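Local coordinates for protein tRNA (cytosine(38)-C(5))-methyltransferase (Schizosaccharomyces pombe, PDB 6FDF) that methylates carbon 5 of cytosine 38 in the anticodon loop of tRNA(Asp), using S-adenosyl-L-methionine as the methyl donor, and lacks DNA-methylation activity, at residues Y25-A30 with A34-A39; V111-N116 with R144-N149; G153-N158 with D185-S190; H266-F269 with A275-L278; E294-S299 with K306-L311. All blocks are in the same frame, centred on the assembly; numbering follows the deposited sequence.

Contact 1 of 5, residues Y25-A30 with A34-A39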
# COMPACT_ATOMS: atom_id res chain seq x y z
N TYR A 25 -9.05 3.33 -5.13
CA TYR A 25 -8.52 3.34 -6.48
C TYR A 25 -8.48 1.93 -7.07
O TYR A 25 -8.75 1.74 -8.26
CB TYR A 25 -7.12 3.95 -6.51
CG TYR A 25 -7.09 5.46 -6.42
CD1 TYR A 25 -7.64 6.25 -7.42
CD2 TYR A 25 -6.45 6.10 -5.36
CE1 TYR A 25 -7.59 7.63 -7.35
CE2 TYR A 25 -6.40 7.48 -5.28
CZ TYR A 25 -6.97 8.24 -6.28
OH TYR A 25 -6.92 9.61 -6.20
N ALA A 26 -8.16 0.94 -6.24
CA ALA A 26 -8.12 -0.44 -6.71
C ALA A 26 -9.52 -0.95 -7.04
O ALA A 26 -9.70 -1.69 -8.01
CB ALA A 26 -7.45 -1.34 -5.67
N LEU A 27 -10.52 -0.55 -6.24
CA LEU A 27 -11.90 -0.89 -6.56
C LEU A 27 -12.32 -0.29 -7.89
O LEU A 27 -13.05 -0.92 -8.67
CB LEU A 27 -12.83 -0.43 -5.43
CG LEU A 27 -12.79 -1.27 -4.15
CD1 LEU A 27 -13.34 -0.46 -2.98
CD2 LEU A 27 -13.59 -2.56 -4.32
N ASN A 28 -11.88 0.95 -8.16
CA ASN A 28 -12.19 1.59 -9.44
C ASN A 28 -11.61 0.79 -10.59
O ASN A 28 -12.28 0.57 -11.61
CB ASN A 28 -11.65 3.02 -9.46
CG ASN A 28 -12.38 3.95 -8.50
OD1 ASN A 28 -13.45 3.63 -7.99
ND2 ASN A 28 -11.78 5.11 -8.26
N LEU A 29 -10.35 0.37 -10.46
CA LEU A 29 -9.69 -0.41 -11.51
C LEU A 29 -10.38 -1.74 -11.74
O LEU A 29 -10.47 -2.21 -12.88
CB LEU A 29 -8.23 -0.65 -11.12
CG LEU A 29 -7.12 0.23 -11.67
CD1 LEU A 29 -5.79 -0.26 -11.11
CD2 LEU A 29 -7.10 0.22 -13.18
N ALA A 30 -10.87 -2.37 -10.67
CA ALA A 30 -11.52 -3.66 -10.80
C ALA A 30 -12.93 -3.55 -11.35
O ALA A 30 -13.60 -4.58 -11.52
CB ALA A 30 -11.55 -4.37 -9.44
N ALA A 34 -19.08 -0.12 -6.58
CA ALA A 34 -18.86 -0.07 -5.14
C ALA A 34 -19.21 1.31 -4.62
O ALA A 34 -18.82 2.32 -5.22
CB ALA A 34 -17.42 -0.42 -4.78
N ASP A 35 -19.95 1.35 -3.53
CA ASP A 35 -20.21 2.58 -2.79
C ASP A 35 -19.40 2.51 -1.50
O ASP A 35 -19.75 1.75 -0.60
CB ASP A 35 -21.70 2.75 -2.52
CG ASP A 35 -22.54 2.66 -3.78
OD1 ASP A 35 -22.04 3.03 -4.86
OD2 ASP A 35 -23.71 2.21 -3.68
N ILE A 36 -18.31 3.27 -1.44
CA ILE A 36 -17.58 3.41 -0.18
C ILE A 36 -18.48 4.15 0.79
O ILE A 36 -18.66 5.37 0.67
CB ILE A 36 -16.23 4.14 -0.36
CG1 ILE A 36 -15.35 3.43 -1.39
CG2 ILE A 36 -15.50 4.25 0.97
CD1 ILE A 36 -15.06 2.02 -1.05
N VAL A 37 -19.08 3.41 1.72
CA VAL A 37 -19.98 4.03 2.68
C VAL A 37 -19.21 4.97 3.60
O VAL A 37 -19.67 6.07 3.94
CB VAL A 37 -20.72 2.94 3.47
CG1 VAL A 37 -21.50 3.54 4.63
CG2 VAL A 37 -21.65 2.16 2.55
N CYS A 38 -18.01 4.55 4.01
CA CYS A 38 -17.18 5.35 4.90
C CYS A 38 -15.74 4.90 4.70
O CYS A 38 -15.47 3.72 4.49
CB CYS A 38 -17.58 5.19 6.37
SG CYS A 38 -16.87 6.45 7.47
N ALA A 39 -14.83 5.87 4.78
CA ALA A 39 -13.40 5.62 4.83
C ALA A 39 -12.91 6.17 6.16
O ALA A 39 -13.23 7.31 6.50
CB ALA A 39 -12.68 6.28 3.66
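Leu27 and Ala34 mark the nearest approach of the two backbones, with CA of Leu27 7.2 Å from CA of Ala34, where helix 22-29 runs out and, after a short turn, strand 34-41 begins. The segments are the last two elements of the beta-alpha-beta unit formed by strand 11-16, helix 22-29 and strand 34-41, part of the Rossmann-like fold of class I methyltransferases. The helix keeps its regular bonding to the end, Ala30 N donating to Ala26 O at 3.0 Å. In the strand, alternate side chains point at the helix: those of Ala34 and Ile36 do so, while Asp35 faces the other way and forms a salt bridge with Arg10.

No hydrogen bond crosses between the segments; the contact is purely apolar and Leu27 supplies the whole helix side of it. Its CG is anti to the carbonyl carbon (chi1 -75°), which sends the branched end out from the helix toward the strand face that carries Ala34 and Ile36. A branched leucine suits this place because one methyl serves each strand partner. Small Ala34 allows the close approach of the chains, its CB lying a loose 4.4 Å from Leu27 CD2. Buried Ile36 fills more space and also packs on Val13 of strand 11-16 and on Tyr50 of helix 44-54. The tighter touch is between methyl ends, Leu27 CD1 to Ile36 CD1 at 3.6 Å.

Contact 2 of 5, residues V111-N116 with R144-N149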
# COMPACT_ATOMS: atom_id res chain seq x y z
N VAL A 111 -14.82 -7.20 17.91
CA VAL A 111 -16.17 -6.71 17.65
C VAL A 111 -16.86 -7.47 16.52
O VAL A 111 -18.09 -7.62 16.54
CB VAL A 111 -16.10 -5.20 17.36
CG1 VAL A 111 -17.41 -4.69 16.81
CG2 VAL A 111 -15.69 -4.43 18.62
N LEU A 112 -16.09 -7.98 15.55
CA LEU A 112 -16.65 -8.68 14.40
C LEU A 112 -17.70 -9.73 14.75
O LEU A 112 -18.76 -9.76 14.11
CB LEU A 112 -15.50 -9.29 13.59
CG LEU A 112 -15.86 -10.21 12.42
CD1 LEU A 112 -16.61 -9.44 11.36
CD2 LEU A 112 -14.59 -10.84 11.85
N PRO A 113 -17.49 -10.61 15.75
CA PRO A 113 -18.50 -11.65 16.03
C PRO A 113 -19.80 -11.11 16.59
O PRO A 113 -20.76 -11.89 16.74
CB PRO A 113 -17.80 -12.56 17.05
CG PRO A 113 -16.34 -12.24 16.93
CD PRO A 113 -16.28 -10.80 16.57
N HIS A 114 -19.87 -9.83 16.92
CA HIS A 114 -21.04 -9.24 17.54
C HIS A 114 -21.92 -8.48 16.56
O HIS A 114 -22.95 -7.94 16.98
CB HIS A 114 -20.61 -8.29 18.67
CG HIS A 114 -20.04 -8.98 19.86
ND1 HIS A 114 -18.69 -9.21 20.01
CD2 HIS A 114 -20.63 -9.48 20.98
CE1 HIS A 114 -18.47 -9.82 21.17
NE2 HIS A 114 -19.63 -10.00 21.77
N VAL A 115 -21.54 -8.39 15.28
CA VAL A 115 -22.28 -7.55 14.35
C VAL A 115 -23.55 -8.27 13.90
O VAL A 115 -23.66 -9.50 13.94
CB VAL A 115 -21.42 -7.14 13.14
CG1 VAL A 115 -20.18 -6.36 13.60
CG2 VAL A 115 -21.05 -8.36 12.29
N ASN A 116 -24.54 -7.47 13.46
CA ASN A 116 -25.81 -8.04 13.01
C ASN A 116 -25.62 -8.88 11.75
O ASN A 116 -26.21 -9.96 11.62
CB ASN A 116 -26.81 -6.92 12.73
CG ASN A 116 -27.47 -6.39 13.99
OD1 ASN A 116 -27.75 -7.14 14.92
ND2 ASN A 116 -27.72 -5.09 14.02
N ARG A 144 -11.93 -18.12 11.11
CA ARG A 144 -12.36 -19.51 11.03
C ARG A 144 -13.59 -19.77 11.89
O ARG A 144 -14.54 -20.42 11.45
CB ARG A 144 -11.21 -20.44 11.45
CG ARG A 144 -11.63 -21.89 11.67
CD ARG A 144 -10.49 -22.77 12.22
NE ARG A 144 -10.28 -22.61 13.66
CZ ARG A 144 -9.17 -22.11 14.21
NH1 ARG A 144 -8.16 -21.73 13.44
NH2 ARG A 144 -9.07 -22.01 15.53
N ASN A 145 -13.60 -19.24 13.11
CA ASN A 145 -14.74 -19.46 14.00
C ASN A 145 -16.00 -18.75 13.51
O ASN A 145 -17.11 -19.22 13.80
CB ASN A 145 -14.39 -19.01 15.42
CG ASN A 145 -13.45 -19.97 16.11
OD1 ASN A 145 -13.26 -21.10 15.66
ND2 ASN A 145 -12.86 -19.52 17.21
N CYS A 146 -15.86 -17.64 12.79
CA CYS A 146 -17.01 -16.95 12.23
C CYS A 146 -17.36 -17.43 10.82
O CYS A 146 -18.13 -16.76 10.12
CB CYS A 146 -16.78 -15.44 12.23
SG CYS A 146 -16.85 -14.69 13.87
N GLY A 147 -16.83 -18.58 10.40
CA GLY A 147 -17.28 -19.20 9.17
C GLY A 147 -16.63 -18.71 7.91
O GLY A 147 -17.13 -19.01 6.81
N TYR A 148 -15.53 -17.97 8.00
CA TYR A 148 -14.84 -17.48 6.81
C TYR A 148 -13.88 -18.52 6.25
O TYR A 148 -13.25 -19.28 6.98
CB TYR A 148 -14.07 -16.19 7.11
CG TYR A 148 -14.95 -14.99 7.35
CD1 TYR A 148 -15.46 -14.72 8.62
CD2 TYR A 148 -15.30 -14.14 6.30
CE1 TYR A 148 -16.27 -13.63 8.84
CE2 TYR A 148 -16.12 -13.05 6.51
CZ TYR A 148 -16.60 -12.80 7.79
OH TYR A 148 -17.41 -11.72 8.03
N ASN A 149 -13.78 -18.52 4.92
CA ASN A 149 -12.75 -19.23 4.17
C ASN A 149 -11.65 -18.22 3.86
O ASN A 149 -11.88 -17.28 3.10
CB ASN A 149 -13.34 -19.84 2.90
CG ASN A 149 -12.38 -20.76 2.18
OD1 ASN A 149 -11.19 -20.48 2.07
ND2 ASN A 149 -12.91 -21.87 1.65
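Pro113 and Cys146 bring the backbones together, with CA of Pro113 6.7 Å from CA of Cys146, where a 3-10 turn over 112-114 meets the end of helix 134-145. That helix closes in a Schellman motif: Gly147, at positive phi, is the C-prime residue, with Gly147 N bonded to Arg144 O at 3.1 Å and Tyr148 N reaching back to Leu143 O. Glycine suits the place, since a side chain at these backbone angles would press on the preceding carbonyl oxygen. The chain can then turn at once into strand 148-155, an outermost strand of the Rossmann-like sheet.

Two apolar touches, without a hydrogen bond, join the segments. Towards the surface, Cys146 SG lies against the proline ring, 3.9 Å from Pro113 CB and 4.0 Å from Pro113 CG. The thiol is held on the side of its own backbone N (chi1 -72°), carried from the first non-helical residue towards the turn, and the small sulfur packs against the CB-CG side of the ring. Deeper in, Leu112 meets Tyr148, the two side chains inclined to one another. Leu112 CD2 approaches the ring obliquely, 4.4 Å from Tyr148 CE1. Leu112 is buried and also packs on Leu143 and Leu118, a natural site for a branched aliphatic group.

Tyrosine combines an apolar ring for this packing against Leu112, Leu118 and Leu143 with a polar end that is satisfied: its hydroxyl hydrogen-bonds to the carbonyl oxygen of Pro119, while Leu112 CD1 rests 4.1 Å from Tyr148 OH.

Contact 3 of 5, residues G153-N158 with D185-S190; sequences GILSPN and DVFQFS
Leu155 divides its two methyl groups between Val186 and Phe187. The leucine reaches out from its strand with chi1 at -62°, and the fork at CG directs CD1 to the valine and CD2 to the phenylalanine. The valine meets it tip to tip, Val186 CG1 standing 4.2 Å from Leu155 CD1. Its chi1 of 79° sets CG1 between the backbone N and the carbonyl carbon, and this same methyl also lies over one face of the neighbouring Phe187 ring, 3.9 Å above its plane and displaced toward the rim.

Phe187 enters differently. Its CB does not head for the strand, yet the long side chain brings the far end of the ring across, passing Leu155 in the opposite direction. Leu155 CD2 comes within 3.7 Å of Phe187 CZ and 3.9 Å of Phe187 CE2, approaching the ring obliquely. The backbones can therefore stay well apart, CA of Leu155 being 9.9 Å from CA of Val186.

This packing joins the end of strand 148-155, an outermost strand of the main Rossmann-like sheet, to a 3-10 segment that follows strand 168-175. Leucine and valine suit their buried positions; Phe187, nearer the surface, stacks in addition on Phe160. Val186 also packs on Tyr323 and Leu324 of helix 318-328, while Leu155 rests on Tyr170 of the adjacent strand. Within the 3-10 segment, Gln188 N bonds to Asp185 O at 3.0 Å.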
# COMPACT_ATOMS: atom_id res chain seq x y z
N GLY A 153 -1.27 -14.97 1.18
CA GLY A 153 -0.02 -15.12 0.46
C GLY A 153 0.77 -13.83 0.47
O GLY A 153 0.28 -12.78 0.88
N ILE A 154 2.02 -13.94 0.03
CA ILE A 154 2.92 -12.80 -0.13
C ILE A 154 3.07 -12.52 -1.61
O ILE A 154 3.38 -13.42 -2.40
CB ILE A 154 4.30 -13.08 0.51
CG1 ILE A 154 4.14 -13.60 1.94
CG2 ILE A 154 5.17 -11.83 0.47
CD1 ILE A 154 3.64 -12.57 2.90
N LEU A 155 2.87 -11.26 -1.99
CA LEU A 155 2.94 -10.84 -3.38
C LEU A 155 3.70 -9.52 -3.47
O LEU A 155 3.62 -8.68 -2.58
CB LEU A 155 1.54 -10.67 -4.00
CG LEU A 155 0.67 -11.93 -4.05
CD1 LEU A 155 -0.79 -11.57 -4.33
CD2 LEU A 155 1.20 -12.89 -5.12
N SER A 156 4.44 -9.36 -4.56
CA SER A 156 5.15 -8.12 -4.81
C SER A 156 4.82 -7.63 -6.21
O SER A 156 4.54 -8.44 -7.10
CB SER A 156 6.67 -8.33 -4.67
OG SER A 156 7.40 -7.17 -5.05
N PRO A 157 4.86 -6.31 -6.45
CA PRO A 157 4.53 -5.81 -7.79
C PRO A 157 5.45 -6.34 -8.87
O PRO A 157 5.03 -6.47 -10.03
CB PRO A 157 4.65 -4.28 -7.63
CG PRO A 157 4.41 -4.04 -6.17
CD PRO A 157 5.02 -5.22 -5.47
N ASN A 158 6.70 -6.67 -8.54
CA ASN A 158 7.58 -7.16 -9.60
C ASN A 158 7.25 -8.59 -10.03
O ASN A 158 7.95 -9.13 -10.89
CB ASN A 158 9.05 -7.04 -9.18
CG ASN A 158 9.37 -7.78 -7.89
OD1 ASN A 158 8.73 -8.78 -7.54
ND2 ASN A 158 10.39 -7.30 -7.18
N ASP A 185 -4.38 -17.75 -8.15
CA ASP A 185 -5.28 -17.48 -9.27
C ASP A 185 -5.17 -16.04 -9.73
O ASP A 185 -5.54 -15.73 -10.87
CB ASP A 185 -6.72 -17.81 -8.87
CG ASP A 185 -6.88 -19.23 -8.37
OD1 ASP A 185 -6.18 -20.12 -8.89
OD2 ASP A 185 -7.69 -19.46 -7.45
N VAL A 186 -4.63 -15.16 -8.88
CA VAL A 186 -4.51 -13.75 -9.19
C VAL A 186 -3.63 -13.51 -10.41
O VAL A 186 -3.75 -12.47 -11.06
CB VAL A 186 -3.98 -13.00 -7.95
CG1 VAL A 186 -2.47 -13.17 -7.80
CG2 VAL A 186 -4.36 -11.55 -7.99
N PHE A 187 -2.74 -14.45 -10.74
CA PHE A 187 -1.86 -14.25 -11.88
C PHE A 187 -2.58 -14.43 -13.21
O PHE A 187 -2.10 -13.95 -14.23
CB PHE A 187 -0.65 -15.19 -11.76
CG PHE A 187 0.27 -14.79 -10.65
CD1 PHE A 187 1.12 -13.70 -10.80
CD2 PHE A 187 0.23 -15.44 -9.43
CE1 PHE A 187 1.94 -13.30 -9.76
CE2 PHE A 187 1.04 -15.02 -8.38
CZ PHE A 187 1.90 -13.96 -8.55
N GLN A 188 -3.74 -15.10 -13.21
CA GLN A 188 -4.57 -15.18 -14.41
C GLN A 188 -5.13 -13.82 -14.81
O GLN A 188 -5.65 -13.68 -15.92
CB GLN A 188 -5.71 -16.17 -14.21
CG GLN A 188 -5.25 -17.60 -14.00
CD GLN A 188 -6.34 -18.49 -13.43
OE1 GLN A 188 -7.52 -18.33 -13.75
NE2 GLN A 188 -5.95 -19.43 -12.58
N PHE A 189 -5.00 -12.81 -13.94
CA PHE A 189 -5.44 -11.45 -14.22
C PHE A 189 -4.33 -10.57 -14.73
O PHE A 189 -4.62 -9.55 -15.37
CB PHE A 189 -6.02 -10.78 -12.97
CG PHE A 189 -7.26 -11.41 -12.46
CD1 PHE A 189 -8.42 -11.42 -13.23
CD2 PHE A 189 -7.30 -11.97 -11.19
CE1 PHE A 189 -9.58 -11.99 -12.75
CE2 PHE A 189 -8.46 -12.54 -10.71
CZ PHE A 189 -9.60 -12.55 -11.49
N SER A 190 -3.08 -10.91 -14.48
CA SER A 190 -2.01 -10.03 -14.91
C SER A 190 -1.77 -10.32 -16.38
O SER A 190 -1.22 -11.37 -16.74
CB SER A 190 -0.75 -10.24 -14.07
OG SER A 190 -0.20 -11.53 -14.28

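Contact 4 of 5, residues H266-F269 with A275-L278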
# COMPACT_ATOMS: atom_id res chain seq x y z
N HIS A 266 29.51 2.33 -10.37
CA HIS A 266 30.40 2.25 -9.22
C HIS A 266 31.73 2.94 -9.50
O HIS A 266 32.26 3.65 -8.64
CB HIS A 266 30.64 0.80 -8.81
CG HIS A 266 31.60 0.65 -7.68
ND1 HIS A 266 32.87 0.13 -7.84
CD2 HIS A 266 31.50 0.98 -6.37
CE1 HIS A 266 33.50 0.13 -6.68
NE2 HIS A 266 32.69 0.64 -5.77
N GLU A 267 32.29 2.71 -10.69
CA GLU A 267 33.55 3.36 -11.04
C GLU A 267 33.41 4.87 -11.04
O GLU A 267 34.27 5.58 -10.51
CB GLU A 267 34.02 2.85 -12.41
CG GLU A 267 35.41 3.27 -12.82
CD GLU A 267 35.79 2.72 -14.18
OE1 GLU A 267 35.21 3.18 -15.18
OE2 GLU A 267 36.66 1.82 -14.24
N GLN A 268 32.33 5.39 -11.64
CA GLN A 268 32.14 6.83 -11.66
C GLN A 268 31.87 7.38 -10.27
O GLN A 268 32.24 8.52 -9.96
CB GLN A 268 31.01 7.20 -12.62
CG GLN A 268 30.70 8.69 -12.68
CD GLN A 268 31.92 9.53 -13.06
OE1 GLN A 268 32.12 10.62 -12.53
NE2 GLN A 268 32.71 9.03 -14.00
N PHE A 269 31.23 6.58 -9.41
CA PHE A 269 30.91 7.05 -8.06
C PHE A 269 32.18 7.46 -7.31
O PHE A 269 32.20 8.49 -6.63
CB PHE A 269 30.15 5.98 -7.29
CG PHE A 269 29.48 6.49 -6.04
CD1 PHE A 269 30.19 6.61 -4.86
CD2 PHE A 269 28.14 6.86 -6.06
CE1 PHE A 269 29.58 7.08 -3.70
CE2 PHE A 269 27.52 7.34 -4.90
CZ PHE A 269 28.25 7.45 -3.72
N ALA A 275 28.74 13.76 -10.52
CA ALA A 275 28.57 13.72 -11.96
C ALA A 275 27.58 12.65 -12.41
O ALA A 275 27.22 12.62 -13.59
CB ALA A 275 29.92 13.47 -12.64
N LEU A 276 27.13 11.79 -11.50
CA LEU A 276 26.09 10.83 -11.80
C LEU A 276 24.71 11.46 -11.90
O LEU A 276 23.78 10.79 -12.36
CB LEU A 276 26.05 9.73 -10.74
CG LEU A 276 27.24 8.77 -10.77
CD1 LEU A 276 27.26 7.91 -9.51
CD2 LEU A 276 27.19 7.90 -12.02
N GLN A 277 24.56 12.72 -11.48
CA GLN A 277 23.29 13.44 -11.56
C GLN A 277 22.18 12.63 -10.89
O GLN A 277 21.14 12.33 -11.48
CB GLN A 277 22.93 13.77 -13.01
CG GLN A 277 24.01 14.51 -13.77
CD GLN A 277 23.60 14.81 -15.20
OE1 GLN A 277 24.27 14.40 -16.15
NE2 GLN A 277 22.49 15.52 -15.37
N LEU A 278 22.43 12.26 -9.63
CA LEU A 278 21.49 11.44 -8.88
C LEU A 278 20.38 12.30 -8.32
O LEU A 278 20.63 13.35 -7.72
CB LEU A 278 22.23 10.72 -7.75
CG LEU A 278 23.33 9.77 -8.20
CD1 LEU A 278 24.33 9.52 -7.07
CD2 LEU A 278 22.72 8.46 -8.65
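Leu276 takes up most of the apolar packing here, giving one methyl to Phe269 and the other to Gln268. Leu276 CD1 lies 3.7 Å from Phe269 CD2, the two side chains crossing at about a right angle and the methyl coming to the ring obliquely. A second leucine touches the same ring more loosely, Leu278 CD1 being 4.4 Å from Phe269 CE2. With CG anti to the backbone N (chi1 -165°), the ring comes to lie beside both leucines, and phenylalanine fits a buried place lined by aliphatic side chains.

The other contacts use the aliphatic stem of a polar residue. Gln268 and Leu276 run past each other in opposite directions, with Leu276 CD2 3.7 Å from Gln268 CG and 3.9 Å from Gln268 CB. Glutamine suits this partly exposed position, its methylenes packing on the leucine. No hydrogen bond links the segments.

The contact folds the loop after helix 265-272 back onto that helix. The region lies far from the Rossmann-like core, consistent with the small target recognition domain of C5-methyltransferases. Around it, Leu276 and Leu278 rest on Gln258 of strand 256-258, and Phe269 and Leu278 on Ile231 of strand 231-232, joining the helix to the small three-stranded sheet.

Contact 5 of 5, residues E294-S299 with K306-L311; sequences ESLEWS and KCMYRL
Met308 lies across one face of the Trp298 indole, curling along it from the five-membered ring toward the six-membered one. Its CG sits almost squarely above the five-membered ring, 3.5 Å from the centroid and only 11° off the normal, a CH-pi contact. The sulfur stands more to one side, with Met308 SD 4.4 Å from the same centroid and 34° off the normal, so its approach is oblique. Bends about the CB-CG and CG-SD bonds turn the terminal methyl back, and Met308 CE reaches Trp298 CE3 at 3.6 Å.

The tryptophan offers this face because CG is set between its backbone N and carbonyl carbon (chi1 55°), turning the indole toward the helix. A long, flexible and polarisable methionine can follow the broad flat ring closely. Leu296 adds a loose touch, its CD2 4.5 Å from Met308 CE, and also packs on Tyr25.

Beyond the two segments Trp298 rests on Ile49 of helix 44-54 and on Ala283 and Arg284 of helix 283-289. The loop before helix 305-313 is thus bound to its neighbours by a Met-aromatic contact, here between a loop and the helix that follows it.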
# COMPACT_ATOMS: atom_id res chain seq x y z
N GLU A 294 -3.20 9.07 -12.71
CA GLU A 294 -2.78 10.46 -12.86
C GLU A 294 -3.75 11.43 -12.20
O GLU A 294 -3.35 12.56 -11.86
CB GLU A 294 -2.62 10.80 -14.34
CG GLU A 294 -1.50 10.04 -15.03
CD GLU A 294 -0.15 10.31 -14.39
OE1 GLU A 294 0.38 9.42 -13.69
OE2 GLU A 294 0.39 11.42 -14.60
N SER A 295 -5.01 11.03 -12.01
CA SER A 295 -5.98 11.90 -11.36
C SER A 295 -5.66 12.17 -9.89
O SER A 295 -6.19 13.13 -9.33
CB SER A 295 -7.38 11.28 -11.47
OG SER A 295 -7.46 10.12 -10.66
N LEU A 296 -4.83 11.34 -9.25
CA LEU A 296 -4.40 11.63 -7.88
C LEU A 296 -3.75 13.00 -7.82
O LEU A 296 -2.77 13.26 -8.52
CB LEU A 296 -3.42 10.56 -7.38
CG LEU A 296 -2.82 10.82 -6.00
CD1 LEU A 296 -3.89 10.77 -4.92
CD2 LEU A 296 -1.68 9.85 -5.68
N GLU A 297 -4.30 13.88 -6.99
CA GLU A 297 -3.83 15.25 -6.92
C GLU A 297 -3.66 15.67 -5.47
O GLU A 297 -4.37 15.19 -4.57
CB GLU A 297 -4.80 16.21 -7.64
CG GLU A 297 -6.11 16.46 -6.91
CD GLU A 297 -6.93 17.58 -7.54
OE1 GLU A 297 -6.98 17.64 -8.79
OE2 GLU A 297 -7.51 18.39 -6.80
N TRP A 298 -2.70 16.56 -5.24
CA TRP A 298 -2.52 17.19 -3.94
C TRP A 298 -2.16 18.66 -4.03
O TRP A 298 -2.11 19.33 -2.99
CB TRP A 298 -1.43 16.46 -3.13
CG TRP A 298 -0.11 16.35 -3.84
CD1 TRP A 298 0.94 17.21 -3.76
CD2 TRP A 298 0.30 15.30 -4.72
NE1 TRP A 298 1.98 16.77 -4.54
CE2 TRP A 298 1.61 15.59 -5.14
CE3 TRP A 298 -0.32 14.13 -5.20
CZ2 TRP A 298 2.32 14.77 -6.02
CZ3 TRP A 298 0.39 13.32 -6.07
CH2 TRP A 298 1.69 13.64 -6.47
N SER A 299 -1.91 19.19 -5.23
CA SER A 299 -1.50 20.59 -5.38
C SER A 299 -2.52 21.55 -4.79
O SER A 299 -2.15 22.57 -4.19
CB SER A 299 -1.25 20.91 -6.85
OG SER A 299 -2.41 20.69 -7.63
N LYS A 306 6.55 16.81 0.26
CA LYS A 306 7.28 16.14 1.33
C LYS A 306 6.35 15.25 2.15
O LYS A 306 6.72 14.12 2.51
CB LYS A 306 7.96 17.18 2.21
CG LYS A 306 9.01 16.64 3.16
CD LYS A 306 9.91 17.77 3.65
CE LYS A 306 10.47 18.56 2.48
NZ LYS A 306 11.24 19.76 2.91
N CYS A 307 5.15 15.73 2.46
CA CYS A 307 4.19 14.91 3.19
C CYS A 307 3.62 13.80 2.31
O CYS A 307 3.29 12.72 2.82
CB CYS A 307 3.08 15.79 3.75
SG CYS A 307 3.63 16.89 5.06
N MET A 308 3.52 14.03 1.00
CA MET A 308 3.03 12.99 0.10
C MET A 308 3.96 11.78 0.08
O MET A 308 3.49 10.64 0.01
CB MET A 308 2.85 13.54 -1.32
CG MET A 308 1.58 14.34 -1.53
SD MET A 308 0.06 13.44 -1.12
CE MET A 308 0.12 12.06 -2.26
N TYR A 309 5.28 12.00 0.12
CA TYR A 309 6.20 10.87 0.21
C TYR A 309 5.87 10.01 1.42
O TYR A 309 5.94 8.77 1.36
CB TYR A 309 7.65 11.34 0.31
CG TYR A 309 8.31 11.86 -0.94
CD1 TYR A 309 8.58 11.01 -2.01
CD2 TYR A 309 8.75 13.17 -1.02
CE1 TYR A 309 9.23 11.46 -3.14
CE2 TYR A 309 9.40 13.64 -2.15
CZ TYR A 309 9.64 12.78 -3.21
OH TYR A 309 10.29 13.23 -4.33
N ARG A 310 5.51 10.64 2.54
CA ARG A 310 5.23 9.86 3.75
C ARG A 310 3.94 9.08 3.59
O ARG A 310 3.85 7.92 4.02
CB ARG A 310 5.15 10.79 4.96
CG ARG A 310 6.40 11.63 5.12
CD ARG A 310 6.35 12.49 6.37
NE ARG A 310 7.55 13.32 6.48
CZ ARG A 310 7.54 14.65 6.55
NH1 ARG A 310 6.39 15.31 6.56
NH2 ARG A 310 8.69 15.31 6.64
N LEU A 311 2.91 9.69 2.99
CA LEU A 311 1.65 9.01 2.78
C LEU A 311 1.80 7.88 1.77
O LEU A 311 1.24 6.79 1.95
CB LEU A 311 0.58 10.01 2.32
CG LEU A 311 0.21 11.10 3.32
CD1 LEU A 311 -0.77 12.11 2.71
CD2 LEU A 311 -0.37 10.47 4.58

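In the fold
Contacts 1, 3, 4 and 5 are buried, whereas contact 2 is partly exposed at one end of the main sheet. Contacts 1, 2 and 3 all reach that sheet: contact 1 through an inner strand, contacts 2 and 3 through the two ends of outermost strand 148-155. Contact 4 belongs to the small three-stranded sheet, its centre about 43 Å from that of contact 1. Contacts 1 and 5 meet directly, with Tyr25 OH 3.5 Å from Leu296 CD1. None uses a hydrogen bond between its segments. Aliphatic methyls alone serve contact 1, leucines meet aromatic rings in contacts 2 to 4, and sulfur enters as thiol in contact 2 and thioether in contact 5.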